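Local atomic coordinates of crispr-associated protein Cas5, dvulg subtype (Xanthomonas oryzae pv. oryzae, PDB entry 3VZI), a protein that probably acts as the Cas5d endoribonuclease that processes CRISPR RNA in microbial immunity. Residues D56-L61 with V214-P219. Residues are numbered along the deposited sequence; the frame is centred on the assembly and turned at random.
Sequences DSIQVL and VAVPPP
The flat groups that meet between I58 and V214 are their peptide units, joined by two hydrogen bonds as an antiparallel hydrogen-bonded pair. V214 N reaches I58 O at 2.9 Å, nearly in line with that carbonyl, while I58 N returns a 3.1 Å bond to V214 O, tilted 27° from the carbonyl plane. One face of the paired strands carries the side chains of I58 and V214, backed by I33 and by I32 and M209 respectively; the other carries S57 and A215, a non-hydrogen-bonded pair, with S57 also touching A119 and L213. A third hydrogen bond, from V216 N to D56 O (2.8 Å), comes from above the carbonyl plane. Strand 213-215 thus forms one edge of the five-stranded antiparallel sheet, beside strand 51-60, consistent with the RRM-like fold of Cas5 proteins. On its far side, strand 51-60 is interrupted by a classic beta bulge, with D56 and S57 together opposite A119 of strand 114-124, and D56 OD2 is hydrogen-bonded to H121. Just past strand 213-215, V216 turns its side chain toward 56-61: CG2, anti to the carbonyl carbon, meets I58 CD1 at 3.7 Å, the two buried side chains crossing obliquely.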
loop_
_atom_site.group_PDB
_atom_site.type_symbol
_atom_site.label_atom_id
_atom_site.label_comp_id
_atom_site.label_asym_id
_atom_site.label_seq_id
_atom_site.Cartn_x
_atom_site.Cartn_y
_atom_site.Cartn_z
ATOM N N ASP A 56 0.515 -10.482 -8.239
ATOM C CA ASP A 56 0.530 -10.636 -9.696
ATOM C C ASP A 56 -0.044 -9.414 -10.399
ATOM O O ASP A 56 0.456 -9.001 -11.463
ATOM C CB ASP A 56 -0.297 -11.844 -10.102
ATOM C CG ASP A 56 0.060 -13.105 -9.309
ATOM O OD1 ASP A 56 1.206 -13.552 -9.381
ATOM O OD2 ASP A 56 -0.812 -13.671 -8.621
ATOM N N SER A 57 -1.124 -8.854 -9.843
ATOM C CA SER A 57 -1.725 -7.652 -10.429
ATOM C C SER A 57 -2.605 -6.879 -9.463
ATOM O O SER A 57 -3.110 -7.426 -8.500
ATOM C CB SER A 57 -2.497 -7.992 -11.683
ATOM O OG SER A 57 -3.806 -8.370 -11.342
ATOM N N ILE A 58 -2.749 -5.589 -9.721
ATOM C CA ILE A 58 -3.580 -4.688 -8.923
ATOM C C ILE A 58 -4.610 -4.080 -9.871
ATOM O O ILE A 58 -4.267 -3.678 -10.968
ATOM C CB ILE A 58 -2.725 -3.545 -8.366
ATOM C CG1 ILE A 58 -1.792 -4.068 -7.270
ATOM C CG2 ILE A 58 -3.577 -2.375 -7.873
ATOM C CD1 ILE A 58 -0.426 -3.416 -7.338
ATOM N N GLN A 59 -5.864 -4.021 -9.463
ATOM C CA GLN A 59 -6.921 -3.399 -10.264
ATOM C C GLN A 59 -7.335 -2.159 -9.514
ATOM O O GLN A 59 -7.727 -2.251 -8.364
ATOM C CB GLN A 59 -8.113 -4.335 -10.357
ATOM C CG GLN A 59 -9.299 -3.769 -11.099
ATOM C CD GLN A 59 -9.248 -4.052 -12.576
ATOM O OE1 GLN A 59 -8.968 -5.184 -13.003
ATOM N NE2 GLN A 59 -9.516 -3.023 -13.379
ATOM N N VAL A 60 -7.201 -0.989 -10.119
ATOM C CA VAL A 60 -7.621 0.244 -9.448
ATOM C C VAL A 60 -9.119 0.390 -9.714
ATOM O O VAL A 60 -9.574 0.339 -10.874
ATOM C CB VAL A 60 -6.778 1.425 -9.962
ATOM C CG1 VAL A 60 -7.099 2.758 -9.280
ATOM C CG2 VAL A 60 -5.314 1.066 -9.809
ATOM N N LEU A 61 -9.900 0.501 -8.648
ATOM C CA LEU A 61 -11.320 0.644 -8.825
ATOM C C LEU A 61 -11.798 2.072 -8.876
ATOM O O LEU A 61 -12.773 2.353 -9.589
ATOM C CB LEU A 61 -12.091 -0.153 -7.807
ATOM C CG LEU A 61 -11.904 -1.675 -7.888
ATOM C CD1 LEU A 61 -12.488 -2.291 -6.634
ATOM C CD2 LEU A 61 -12.490 -2.367 -9.113
ATOM N N VAL A 214 -3.083 -3.139 -13.574
ATOM C CA VAL A 214 -1.656 -2.894 -13.528
ATOM C C VAL A 214 -0.994 -4.251 -13.288
ATOM O O VAL A 214 -0.998 -4.733 -12.168
ATOM C CB VAL A 214 -1.297 -1.927 -12.349
ATOM C CG1 VAL A 214 0.210 -1.777 -12.138
ATOM C CG2 VAL A 214 -1.923 -0.543 -12.533
ATOM N N ALA A 215 -0.427 -4.873 -14.323
ATOM C CA ALA A 215 0.349 -6.121 -14.154
ATOM C C ALA A 215 1.549 -5.864 -13.248
ATOM O O ALA A 215 2.189 -4.861 -13.401
ATOM C CB ALA A 215 0.831 -6.624 -15.504
ATOM N N VAL A 216 1.863 -6.759 -12.322
ATOM C CA VAL A 216 3.049 -6.578 -11.462
ATOM C C VAL A 216 4.150 -7.578 -11.835
ATOM O O VAL A 216 3.957 -8.780 -11.681
ATOM C CB VAL A 216 2.674 -6.672 -9.953
ATOM C CG1 VAL A 216 3.901 -6.653 -9.048
ATOM C CG2 VAL A 216 1.691 -5.550 -9.572
ATOM N N PRO A 217 5.296 -7.093 -12.357
ATOM C CA PRO A 217 6.401 -7.995 -12.671
ATOM C C PRO A 217 6.777 -8.881 -11.495
ATOM O O PRO A 217 6.615 -8.445 -10.371
ATOM C CB PRO A 217 7.540 -7.021 -12.985
ATOM C CG PRO A 217 6.845 -5.905 -13.673
ATOM C CD PRO A 217 5.542 -5.750 -12.921
ATOM N N PRO A 218 7.252 -10.126 -11.743
ATOM C CA PRO A 218 7.859 -10.933 -10.652
ATOM C C PRO A 218 9.178 -10.311 -10.173
ATOM O O PRO A 218 9.695 -9.420 -10.843
ATOM C CB PRO A 218 8.137 -12.283 -11.329
ATOM C CG PRO A 218 8.190 -11.969 -12.799
ATOM C CD PRO A 218 7.167 -10.897 -12.999
ATOM N N PRO A 219 9.720 -10.763 -9.023
ATOM C CA PRO A 219 11.081 -10.412 -8.575
ATOM C C PRO A 219 12.193 -10.411 -9.642
ATOM O O PRO A 219 12.723 -9.345 -9.933
ATOM C CB PRO A 219 11.350 -11.455 -7.500
ATOM C CG PRO A 219 9.994 -11.652 -6.866
ATOM C CD PRO A 219 8.940 -11.342 -7.911
#